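Local structure of UDP-N-Acetylglucosamine 2-Epimerase (Thermus thermophilus, 1V4V) at residues R15-K20 with L96-T101; D64-R69 with A76-P81. The protein probably catalyses the reversible epimerisation of UDP-N-acetylglucosamine at C2 of the sugar, using a two-domain GT-B fold. All coordinates share one frame; numbering follows the deposited sequence.

Contact 1 (R15-K20 with L96-T101); sequences RPEATK and LVHGDT
In the Rossmann-like N-terminal half of this GT-B enzyme, the N-terminal part of helix 15-29 faces the C-terminal end of strand 94-98, where Glu17 and Lys20 meet His98. Lys20 comes with its aliphatic part: CB lies over one face of the imidazole, 3.9 Å from CE1, and CD reaches to 3.3 Å from His98 NE2. The ammonium group bends away at chi4 (-59°) toward Glu122, a long and weak ion pair. A chi1 of 177° swings the His98 imidazole out from the strand toward Lys20. Glu17 is joined to the strand end through water. Water 1 donates both to Glu17 OE2 at 2.6 Å and to His98 O at 2.5 Å, while accepting from Thr101 OG1. Water 2 makes a second link, donating to Glu17 OE2 and, at 2.7 Å, to Thr101 OG1. Two waters thus hold one carboxylate oxygen, and OE1 takes the backbone N of Gly13, which probably fixes the turn of the group. Thr101 OG1 also N-caps helix 102-113 through Thr104 N. Strand 94-98 lies between strands 6-12 and 118-121, paired through Leu96 and Val97, and helix 15-29 packs at its end.

Contact 2 (D64-R69 with A76-P81); sequences DVMQER and AARILP
Arg78 NH2 and Asp64 OD2, 3.5 Å apart, form a salt bridge that ties the loop after strand 61-62 to helix 72-89. The same arginine donates from NE to Asp64 O, a weak hydrogen bond of 3.5 Å but nearly straight (168°), with the carbonyl oxygen at the guanidinium edge and in its plane. Backbone and carboxylate of one residue are therefore both engaged, though the carboxylate is turned 79° from the guanidinium plane and no flat, two-pronged pairing results. Over one guanidinium face sits CG of Met66, a selenomethionine, 3.9 Å from Arg78 CZ. The Arg78 chain bends at chi2 (110°), which carries its end across to the loop. Without the guanidinium, as with an alanine here, the Asp64 carboxylate would probably lose its charged mate, the Asp64 carbonyl its weak bond from NE, and Met66 CG the face it covers. Deeper in, Val65 CG2 packs on Ile79 CD1 at 3.7 Å. Ile79 also touches Ala106 of helix 102-113, and Leu80 packs against Trp109 of that helix, while Ala76, Ala77, Leu80 and Pro81 meet helix 72-89 of the second subunit.

In the fold
The two contacts show how one domain can carry quite different local arrangements. Their centres are about 17 Å apart and their nearest atoms about 9 Å, so they do not touch. Along the chain, both segments of contact 2 fall between the two segments of contact 1: helix 15-29 comes first, then strand 61-62 and helix 72-89, and finally strand 94-98. Both belong to the domain built on the seven-stranded parallel sheet. Contact 1 lies nearer the centre of the molecule, at a central strand, whereas contact 2 is at the surface, in the loop and helix that follow edge strand 61-62, beside the dimer partner. Helix 72-89 is followed, after a short link, by strand 94-98, joining the subunit interface to the sheet interior.

Contact 1 (R15-K20 with L96-T101)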
loop_
_atom_site.group_PDB
_atom_site.type_symbol
_atom_site.label_atom_id
_atom_site.label_comp_id
_atom_site.label_asym_id
_atom_site.label_seq_id
_atom_site.Cartn_x
_atom_site.Cartn_y
_atom_site.Cartn_z
ATOM N N ARG A 15 -14.092 -3.515 -17.950
ATOM C CA ARG A 15 -15.487 -3.927 -17.931
ATOM C C ARG A 15 -15.858 -4.718 -16.682
ATOM O O ARG A 15 -16.908 -4.482 -16.090
ATOM C CB ARG A 15 -15.815 -4.714 -19.204
ATOM C CG ARG A 15 -15.921 -3.815 -20.427
ATOM C CD ARG A 15 -16.182 -4.590 -21.710
ATOM N NE ARG A 15 -15.014 -5.355 -22.138
ATOM C CZ ARG A 15 -14.908 -5.956 -23.319
ATOM N NH1 ARG A 15 -13.809 -6.631 -23.625
ATOM N NH2 ARG A 15 -15.899 -5.874 -24.196
ATOM N N PRO A 16 -15.002 -5.665 -16.259
ATOM C CA PRO A 16 -15.319 -6.445 -15.056
ATOM C C PRO A 16 -15.444 -5.548 -13.818
ATOM O O PRO A 16 -16.269 -5.790 -12.934
ATOM C CB PRO A 16 -14.138 -7.408 -14.953
ATOM C CG PRO A 16 -13.775 -7.638 -16.390
ATOM C CD PRO A 16 -13.841 -6.240 -16.964
ATOM N N GLU A 17 -14.613 -4.515 -13.756
ATOM C CA GLU A 17 -14.652 -3.587 -12.634
ATOM C C GLU A 17 -15.940 -2.773 -12.705
ATOM O O GLU A 17 -16.625 -2.593 -11.706
ATOM C CB GLU A 17 -13.429 -2.664 -12.668
ATOM C CG GLU A 17 -12.095 -3.414 -12.592
ATOM C CD GLU A 17 -10.884 -2.495 -12.659
ATOM O OE1 GLU A 17 -11.007 -1.367 -13.182
ATOM O OE2 GLU A 17 -9.796 -2.911 -12.203
ATOM N N ALA A 18 -16.276 -2.296 -13.898
ATOM C CA ALA A 18 -17.487 -1.506 -14.085
ATOM C C ALA A 18 -18.713 -2.285 -13.606
ATOM O O ALA A 18 -19.593 -1.741 -12.935
ATOM C CB ALA A 18 -17.638 -1.128 -15.561
ATOM N N THR A 19 -18.757 -3.567 -13.946
ATOM C CA THR A 19 -19.869 -4.425 -13.559
ATOM C C THR A 19 -20.035 -4.511 -12.050
ATOM O O THR A 19 -21.145 -4.412 -11.535
ATOM C CB THR A 19 -19.681 -5.858 -14.115
ATOM O OG1 THR A 19 -19.685 -5.814 -15.548
ATOM C CG2 THR A 19 -20.797 -6.771 -13.636
ATOM N N LYS A 20 -18.928 -4.692 -11.337
ATOM C CA LYS A 20 -18.988 -4.803 -9.886
ATOM C C LYS A 20 -19.219 -3.459 -9.197
ATOM O O LYS A 20 -19.677 -3.415 -8.056
ATOM C CB LYS A 20 -17.704 -5.443 -9.359
ATOM C CG LYS A 20 -17.509 -6.883 -9.822
ATOM C CD LYS A 20 -16.245 -7.482 -9.234
ATOM C CE LYS A 20 -16.025 -8.912 -9.720
ATOM N NZ LYS A 20 -17.159 -9.799 -9.356
ATOM N N LEU A 96 -13.668 5.730 -4.452
ATOM C CA LEU A 96 -13.839 4.290 -4.350
ATOM C C LEU A 96 -13.072 3.626 -5.483
ATOM O O LEU A 96 -13.165 4.044 -6.633
ATOM C CB LEU A 96 -15.324 3.907 -4.446
ATOM C CG LEU A 96 -16.252 4.323 -3.299
ATOM C CD1 LEU A 96 -17.673 3.864 -3.598
ATOM C CD2 LEU A 96 -15.773 3.719 -1.992
ATOM N N VAL A 97 -12.276 2.618 -5.147
ATOM C CA VAL A 97 -11.540 1.887 -6.164
ATOM C C VAL A 97 -11.861 0.419 -5.972
ATOM O O VAL A 97 -12.389 0.016 -4.934
ATOM C CB VAL A 97 -10.000 2.121 -6.085
ATOM C CG1 VAL A 97 -9.674 3.575 -6.445
ATOM C CG2 VAL A 97 -9.475 1.784 -4.702
ATOM N N HIS A 98 -11.547 -0.374 -6.985
ATOM C CA HIS A 98 -11.825 -1.797 -6.957
ATOM C C HIS A 98 -10.712 -2.541 -7.670
ATOM O O HIS A 98 -10.160 -2.057 -8.657
ATOM C CB HIS A 98 -13.144 -2.078 -7.686
ATOM C CG HIS A 98 -13.485 -3.534 -7.782
ATOM N ND1 HIS A 98 -14.334 -4.159 -6.896
ATOM C CD2 HIS A 98 -13.057 -4.495 -8.634
ATOM C CE1 HIS A 98 -14.414 -5.444 -7.197
ATOM N NE2 HIS A 98 -13.647 -5.673 -8.246
ATOM N N GLY A 99 -10.379 -3.723 -7.180
ATOM C CA GLY A 99 -9.360 -4.486 -7.869
ATOM C C GLY A 99 -7.942 -4.335 -7.375
ATOM O O GLY A 99 -7.655 -3.602 -6.423
ATOM N N ASP A 100 -7.048 -5.016 -8.079
ATOM C CA ASP A 100 -5.641 -5.061 -7.719
ATOM C C ASP A 100 -4.682 -4.595 -8.812
ATOM O O ASP A 100 -3.510 -4.953 -8.782
ATOM C CB ASP A 100 -5.296 -6.501 -7.329
ATOM C CG ASP A 100 -6.354 -7.135 -6.436
ATOM O OD1 ASP A 100 -6.537 -8.371 -6.507
ATOM O OD2 ASP A 100 -6.996 -6.406 -5.651
ATOM N N THR A 101 -5.153 -3.813 -9.778
ATOM C CA THR A 101 -4.252 -3.365 -10.836
ATOM C C THR A 101 -3.335 -2.233 -10.381
ATOM O O THR A 101 -3.583 -1.585 -9.367
ATOM C CB THR A 101 -5.015 -2.862 -12.080
ATOM O OG1 THR A 101 -5.768 -1.694 -11.732
ATOM C CG2 THR A 101 -5.957 -3.937 -12.614
HETATM O O HOH W 1 -8.254 -2.756 -10.175
HETATM O O HOH W 2 -7.710 -1.025 -13.508
#

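Contact 2 (D64-R69 with A76-P81)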
loop_
_atom_site.group_PDB
_atom_site.type_symbol
_atom_site.label_atom_id
_atom_site.label_comp_id
_atom_site.label_asym_id
_atom_site.label_seq_id
_atom_site.Cartn_x
_atom_site.Cartn_y
_atom_site.Cartn_z
ATOM N N ASP A 64 -6.141 10.077 -19.526
ATOM C CA ASP A 64 -5.526 9.902 -20.836
ATOM C C ASP A 64 -4.507 8.771 -20.733
ATOM O O ASP A 64 -3.419 8.948 -20.188
ATOM C CB ASP A 64 -4.858 11.210 -21.268
ATOM C CG ASP A 64 -4.362 11.171 -22.697
ATOM O OD1 ASP A 64 -4.164 12.255 -23.283
ATOM O OD2 ASP A 64 -4.159 10.061 -23.231
ATOM N N VAL A 65 -4.874 7.607 -21.260
ATOM C CA VAL A 65 -4.016 6.429 -21.196
ATOM C C VAL A 65 -3.609 5.903 -22.569
ATOM O O VAL A 65 -4.437 5.790 -23.470
ATOM C CB VAL A 65 -4.725 5.297 -20.414
ATOM C CG1 VAL A 65 -3.846 4.061 -20.354
ATOM C CG2 VAL A 65 -5.068 5.779 -19.010
HETATM N N MSE A 66 -2.328 5.577 -22.716
HETATM C CA MSE A 66 -1.808 5.051 -23.978
HETATM C C MSE A 66 -2.447 3.693 -24.269
HETATM O O MSE A 66 -2.868 2.989 -23.354
HETATM C CB MSE A 66 -0.283 4.876 -23.899
HETATM C CG MSE A 66 0.506 6.111 -23.472
HETATM SE SE MSE A 66 2.436 5.792 -23.387
HETATM C CE MSE A 66 2.441 3.868 -23.527
ATOM N N GLN A 67 -2.517 3.322 -25.543
ATOM C CA GLN A 67 -3.094 2.034 -25.921
ATOM C C GLN A 67 -2.009 0.962 -25.922
ATOM O O GLN A 67 -2.265 -0.206 -25.626
ATOM C CB GLN A 67 -3.725 2.110 -27.314
ATOM C CG GLN A 67 -5.218 1.839 -27.336
ATOM C CD GLN A 67 -6.028 2.960 -26.718
ATOM O OE1 GLN A 67 -7.239 2.837 -26.543
ATOM N NE2 GLN A 67 -5.367 4.065 -26.394
ATOM N N GLU A 68 -0.793 1.376 -26.256
ATOM C CA GLU A 68 0.340 0.466 -26.321
ATOM C C GLU A 68 0.765 -0.059 -24.955
ATOM O O GLU A 68 0.570 0.596 -23.933
ATOM C CB GLU A 68 1.533 1.164 -26.979
ATOM C CG GLU A 68 1.920 2.459 -26.291
ATOM C CD GLU A 68 3.275 2.982 -26.721
ATOM O OE1 GLU A 68 4.266 2.231 -26.608
ATOM O OE2 GLU A 68 3.351 4.147 -27.159
ATOM N N ARG A 69 1.349 -1.252 -24.962
ATOM C CA ARG A 69 1.842 -1.902 -23.754
ATOM C C ARG A 69 2.893 -0.957 -23.169
ATOM O O ARG A 69 3.553 -0.230 -23.910
ATOM C CB ARG A 69 2.455 -3.252 -24.138
ATOM C CG ARG A 69 2.906 -4.135 -22.992
ATOM C CD ARG A 69 3.262 -5.534 -23.501
ATOM N NE ARG A 69 3.973 -5.503 -24.783
ATOM C CZ ARG A 69 3.384 -5.581 -25.974
ATOM N NH1 ARG A 69 4.114 -5.537 -27.080
ATOM N NH2 ARG A 69 2.066 -5.719 -26.063
ATOM N N ALA A 76 2.583 3.796 -14.037
ATOM C CA ALA A 76 2.241 4.436 -12.772
ATOM C C ALA A 76 2.521 5.936 -12.827
ATOM O O ALA A 76 1.724 6.742 -12.343
ATOM C CB ALA A 76 3.033 3.800 -11.622
ATOM N N ALA A 77 3.658 6.307 -13.409
ATOM C CA ALA A 77 4.036 7.709 -13.512
ATOM C C ALA A 77 3.061 8.468 -14.411
ATOM O O ALA A 77 2.785 9.644 -14.183
ATOM C CB ALA A 77 5.450 7.828 -14.060
ATOM N N ARG A 78 2.550 7.784 -15.427
ATOM C CA ARG A 78 1.601 8.382 -16.370
ATOM C C ARG A 78 0.238 8.615 -15.717
ATOM O O ARG A 78 -0.441 9.607 -15.990
ATOM C CB ARG A 78 1.435 7.462 -17.587
ATOM C CG ARG A 78 0.367 7.905 -18.579
ATOM C CD ARG A 78 0.985 8.399 -19.872
ATOM N NE ARG A 78 -0.015 8.956 -20.778
ATOM C CZ ARG A 78 0.277 9.629 -21.887
ATOM N NH1 ARG A 78 1.543 9.830 -22.229
ATOM N NH2 ARG A 78 -0.696 10.112 -22.646
ATOM N N ILE A 79 -0.156 7.694 -14.846
ATOM C CA ILE A 79 -1.441 7.778 -14.166
ATOM C C ILE A 79 -1.505 8.735 -12.978
ATOM O O ILE A 79 -2.429 9.533 -12.864
ATOM C CB ILE A 79 -1.878 6.384 -13.648
ATOM C CG1 ILE A 79 -2.082 5.426 -14.821
ATOM C CG2 ILE A 79 -3.124 6.507 -12.774
ATOM C CD1 ILE A 79 -3.166 5.853 -15.807
ATOM N N LEU A 80 -0.519 8.651 -12.095
ATOM C CA LEU A 80 -0.512 9.443 -10.872
ATOM C C LEU A 80 -0.865 10.935 -10.917
ATOM O O LEU A 80 -1.799 11.365 -10.243
ATOM C CB LEU A 80 0.831 9.266 -10.152
ATOM C CG LEU A 80 0.879 9.784 -8.713
ATOM C CD1 LEU A 80 -0.171 9.059 -7.874
ATOM C CD2 LEU A 80 2.274 9.550 -8.128
ATOM N N PRO A 81 -0.133 11.738 -11.706
ATOM C CA PRO A 81 -0.431 13.175 -11.764
ATOM C C PRO A 81 -1.810 13.531 -12.299
ATOM O O PRO A 81 -2.529 14.330 -11.701
ATOM C CB PRO A 81 0.683 13.732 -12.653
ATOM C CG PRO A 81 1.800 12.726 -12.490
ATOM C CD PRO A 81 1.041 11.422 -12.533
#